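Local coordinates for protein L-serine ammonia-lyase (PDB 5C3U) that binds pyridoxal-5'-phosphate and belongs to the pyridoxal-phosphate-dependent enzymes, with an alpha/beta fold built round two beta sheets, at residues Leu25-Leu30 with Glu272-Leu277; Met190-Ala195 with Leu249-Val254. All blocks are in the same frame, centred on the assembly; numbering follows the deposited sequence.

Contact 1: Leu25-Leu30 with Glu272-Leu277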
# COMPACT_ATOMS: atom_id res chain seq x y z
N LEU A 25 13.18 7.51 7.73
CA LEU A 25 13.50 8.92 7.97
C LEU A 25 12.85 9.50 9.22
O LEU A 25 11.68 9.25 9.50
CB LEU A 25 13.16 9.78 6.75
CG LEU A 25 13.84 9.46 5.41
CD1 LEU A 25 13.27 10.35 4.32
CD2 LEU A 25 15.37 9.60 5.45
N HIS A 26 13.62 10.26 9.98
CA HIS A 26 13.08 11.00 11.10
C HIS A 26 12.38 12.22 10.58
O HIS A 26 12.86 12.88 9.65
CB HIS A 26 14.21 11.37 12.06
CG HIS A 26 13.73 11.98 13.35
ND1 HIS A 26 14.07 13.23 13.73
CD2 HIS A 26 12.91 11.46 14.36
CE1 HIS A 26 13.50 13.51 14.92
NE2 HIS A 26 12.80 12.43 15.31
N ALA A 27 11.22 12.52 11.15
CA ALA A 27 10.44 13.70 10.77
C ALA A 27 10.52 14.77 11.89
O ALA A 27 9.68 14.77 12.79
CB ALA A 27 8.99 13.29 10.50
N PRO A 28 11.52 15.66 11.84
CA PRO A 28 11.72 16.49 13.05
C PRO A 28 10.65 17.55 13.34
O PRO A 28 10.38 17.82 14.52
CB PRO A 28 13.08 17.16 12.81
CG PRO A 28 13.31 17.09 11.34
CD PRO A 28 12.56 15.89 10.82
N ASN A 29 10.03 18.12 12.32
CA ASN A 29 9.00 19.14 12.55
C ASN A 29 7.76 18.49 13.15
O ASN A 29 7.13 19.04 14.05
CB ASN A 29 8.66 19.90 11.26
CG ASN A 29 9.84 20.70 10.72
OD1 ASN A 29 10.59 21.33 11.47
ND2 ASN A 29 10.00 20.69 9.40
N LEU A 30 7.46 17.29 12.67
CA LEU A 30 6.36 16.49 13.19
C LEU A 30 6.61 16.01 14.61
O LEU A 30 5.69 16.00 15.44
CB LEU A 30 6.07 15.29 12.29
CG LEU A 30 5.11 15.51 11.13
CD1 LEU A 30 4.97 14.22 10.35
CD2 LEU A 30 3.75 16.00 11.64
N GLU A 272 5.43 19.51 0.50
CA GLU A 272 6.11 20.72 0.99
C GLU A 272 7.25 20.40 1.98
O GLU A 272 8.34 20.98 1.89
CB GLU A 272 5.09 21.69 1.60
CG GLU A 272 3.99 22.15 0.64
CD GLU A 272 4.48 23.09 -0.47
OE1 GLU A 272 5.65 23.01 -0.91
OE2 GLU A 272 3.68 23.94 -0.91
N ASP A 273 7.01 19.46 2.89
CA ASP A 273 7.96 19.14 3.95
C ASP A 273 9.13 18.26 3.50
O ASP A 273 10.30 18.56 3.80
CB ASP A 273 7.25 18.44 5.11
CG ASP A 273 6.37 19.38 5.91
OD1 ASP A 273 6.58 20.61 5.85
OD2 ASP A 273 5.46 18.87 6.59
N PHE A 274 8.81 17.17 2.80
CA PHE A 274 9.81 16.17 2.43
C PHE A 274 10.17 16.14 0.95
O PHE A 274 11.03 15.36 0.56
CB PHE A 274 9.36 14.79 2.90
CG PHE A 274 9.71 14.51 4.33
CD1 PHE A 274 10.90 13.85 4.65
CD2 PHE A 274 8.89 14.94 5.36
CE1 PHE A 274 11.25 13.61 5.97
CE2 PHE A 274 9.24 14.72 6.69
CZ PHE A 274 10.42 14.05 6.99
N LYS A 275 9.49 16.96 0.16
CA LYS A 275 9.81 17.19 -1.27
C LYS A 275 9.55 15.90 -2.05
O LYS A 275 10.25 15.57 -3.00
CB LYS A 275 11.26 17.66 -1.49
CG LYS A 275 11.73 18.84 -0.64
CD LYS A 275 10.77 20.01 -0.59
CE LYS A 275 11.27 21.03 0.42
NZ LYS A 275 10.35 22.20 0.48
N MET A 276 8.55 15.14 -1.62
CA MET A 276 8.19 13.91 -2.30
C MET A 276 6.70 13.89 -2.55
O MET A 276 5.93 14.34 -1.67
CB MET A 276 8.57 12.72 -1.46
CG MET A 276 10.07 12.50 -1.48
SD MET A 276 10.53 11.49 -0.08
CE MET A 276 12.30 11.70 -0.20
N LEU A 277 6.32 13.41 -3.74
CA LEU A 277 4.91 13.27 -4.10
C LEU A 277 4.48 11.85 -3.85
O LEU A 277 5.06 10.94 -4.41
CB LEU A 277 4.64 13.62 -5.58
CG LEU A 277 5.09 14.98 -6.11
CD1 LEU A 277 4.64 15.15 -7.56
CD2 LEU A 277 4.57 16.10 -5.23

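Contact 2: Met190-Ala195 with Leu249-Val254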
# COMPACT_ATOMS: atom_id res chain seq x y z
N MET A 190 1.98 -10.22 10.50
CA MET A 190 2.78 -11.45 10.48
C MET A 190 4.25 -11.19 10.78
O MET A 190 4.86 -11.95 11.55
CB MET A 190 2.60 -12.19 9.15
CG MET A 190 1.24 -12.84 9.03
SD MET A 190 0.83 -13.42 7.37
CE MET A 190 0.08 -14.98 7.81
N GLY A 191 4.82 -10.14 10.19
CA GLY A 191 6.17 -9.69 10.53
C GLY A 191 6.36 -9.36 12.00
O GLY A 191 7.40 -9.70 12.59
N LEU A 192 5.36 -8.71 12.60
CA LEU A 192 5.43 -8.33 14.02
C LEU A 192 5.43 -9.56 14.93
O LEU A 192 6.16 -9.62 15.92
CB LEU A 192 4.28 -7.38 14.39
CG LEU A 192 4.36 -5.95 13.83
CD1 LEU A 192 3.07 -5.20 14.15
CD2 LEU A 192 5.54 -5.19 14.38
N GLN A 193 4.62 -10.56 14.58
CA GLN A 193 4.64 -11.82 15.32
C GLN A 193 5.98 -12.55 15.20
O GLN A 193 6.52 -13.03 16.19
CB GLN A 193 3.44 -12.70 14.93
CG GLN A 193 2.11 -12.04 15.27
CD GLN A 193 0.89 -12.82 14.81
OE1 GLN A 193 1.00 -13.77 14.02
NE2 GLN A 193 -0.28 -12.41 15.28
N GLU A 194 6.54 -12.59 13.99
CA GLU A 194 7.87 -13.18 13.77
C GLU A 194 9.01 -12.45 14.50
O GLU A 194 9.97 -13.08 14.93
CB GLU A 194 8.19 -13.28 12.26
N ALA A 195 8.89 -11.12 14.64
CA ALA A 195 9.88 -10.28 15.32
C ALA A 195 9.75 -10.29 16.85
O ALA A 195 10.53 -9.64 17.55
CB ALA A 195 9.78 -8.85 14.82
N LEU A 249 -8.28 -10.38 15.07
CA LEU A 249 -8.77 -10.96 16.34
C LEU A 249 -7.63 -11.32 17.30
O LEU A 249 -7.84 -11.36 18.51
CB LEU A 249 -9.64 -12.20 16.10
CG LEU A 249 -10.87 -12.17 15.19
CD1 LEU A 249 -11.39 -13.59 14.97
CD2 LEU A 249 -11.98 -11.26 15.70
N ASN A 250 -6.43 -11.56 16.77
CA ASN A 250 -5.30 -12.07 17.56
C ASN A 250 -4.12 -11.10 17.74
O ASN A 250 -3.08 -11.47 18.30
CB ASN A 250 -4.80 -13.37 16.95
CG ASN A 250 -5.90 -14.38 16.78
OD1 ASN A 250 -6.55 -14.78 17.75
ND2 ASN A 250 -6.14 -14.79 15.53
N HIS A 251 -4.27 -9.87 17.26
CA HIS A 251 -3.22 -8.86 17.37
C HIS A 251 -3.91 -7.53 17.57
O HIS A 251 -5.01 -7.34 17.07
CB HIS A 251 -2.35 -8.85 16.10
CG HIS A 251 -1.20 -7.86 16.16
ND1 HIS A 251 0.05 -8.21 16.54
CD2 HIS A 251 -1.17 -6.48 15.90
CE1 HIS A 251 0.84 -7.12 16.53
NE2 HIS A 251 0.09 -6.06 16.14
N PRO A 252 -3.28 -6.61 18.33
CA PRO A 252 -3.89 -5.28 18.53
C PRO A 252 -3.91 -4.46 17.24
O PRO A 252 -2.86 -4.02 16.75
CB PRO A 252 -2.97 -4.62 19.57
CG PRO A 252 -1.68 -5.38 19.50
CD PRO A 252 -2.08 -6.79 19.16
N VAL A 253 -5.10 -4.29 16.68
CA VAL A 253 -5.26 -3.50 15.46
C VAL A 253 -6.35 -2.47 15.71
O VAL A 253 -7.42 -2.80 16.25
CB VAL A 253 -5.62 -4.37 14.23
CG1 VAL A 253 -5.92 -3.50 13.01
CG2 VAL A 253 -4.49 -5.35 13.91
N VAL A 254 -6.07 -1.22 15.34
CA VAL A 254 -7.06 -0.16 15.49
C VAL A 254 -7.49 0.30 14.09
O VAL A 254 -6.69 0.93 13.40
CB VAL A 254 -6.49 1.04 16.28
CG1 VAL A 254 -7.50 2.17 16.41
CG2 VAL A 254 -5.99 0.61 17.66
O HOH W 1 0.38 -10.79 17.40

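Contact 1: Leu25-Leu30 with Glu272-Leu277
Phe274 CB points toward segment 25-30, and chi2 of -93° turns the ring about perpendicular to the CA-CB-CG plane, while Leu25, its CG anti to the carbonyl carbon (chi1 -60°), sends CD1 back past it in the opposite direction. Leu25 CD1 comes obliquely to Phe274 CE1 at 4.2 Å. The outer end of the ring then reaches His26 and Ala27, where the chain enters helix 28-34. Phe274 CZ lies 3.8 Å from His26 O, which sits near the ring plane and at its edge. Ala27 CA, likewise at the edge, is 3.8 Å from Phe274 CZ, and Ala27 CB adds a touch on the same atom at 3.9 Å. Ala27 occupies the N-cap position of helix 28-34, so the aromatic edge abuts the residue from which that helix starts. On its own side, Phe274 is the last residue of helix 260-274; Lys275 follows with positive phi and curls its side chain back to donate from NZ to Glu272 O at 2.7 Å, in the carbonyl plane. Leu40 of strand 37-42 and Phe270 also meet the Phe274 ring. No hydrogen bond links the two segments, and cohesion comes mainly from van der Waals contact, perhaps with a slight electrostatic gain where the carbonyl oxygen of His26 faces the weakly positive C-H rim of the ring.

Contact 2: Met190-Ala195 with Leu249-Val254
The last turn of helix 183-194 runs past the link between helix 242-250 and strand 253-258, with Gln193 CA and His251 CA the nearest pair of CA atoms at 8.6 Å. His251 sets its CG anti to the backbone N (chi1 -178°), which carries the imidazole toward the helix. Leu192 crosses it at about a right angle: its CD1 lies 3.7 Å from NE2 and 3.8 Å from CE1 of His251, and its CB approaches the same CE1. Gln193, extended beyond CG, slides past the histidine in the opposite direction, its amide plane tilted 53° from the ring. A water joins the two polar ends, accepting from Gln193 NE2 at 2.7 Å and lying in the imidazole plane 2.7 Å from His251 ND1. Hydrogen-bonded at NE2 to Val200 O as well, the buried ring has both nitrogens engaged, which should fix its rotation. Leu192 and His251 both also rest on Val202. Helix 183-194 is the beta-alpha-beta crossover helix between parallel strands 174-178 and 202-207, and its end packs on the lead-in to neighbouring strand 253-258, consistent with the Rossmann-like clan to which this pyridoxal-phosphate-dependent family is assigned.

From the N terminus, the chain enters the six-stranded sheet at outermost strand 24-26, adds strand 37-42 beside it, and then passes through the smaller parallel sheet. It returns to the larger one at strand 174-178, and helix 183-194 supplies the first half of contact 2, whose loop closes 54 residues later just before strand 253-258. Helix 260-274 follows directly, and its end closes the long loop of contact 1. Contact 2 is thus nested within contact 1. Their centres lie 28 Å apart and they do not touch; contact 1 joins the end of helix 260-274 to outermost strand 24-26 and the start of helix 28-34, while contact 2 joins the end of helix 183-194 to the lead-in of the other outermost strand.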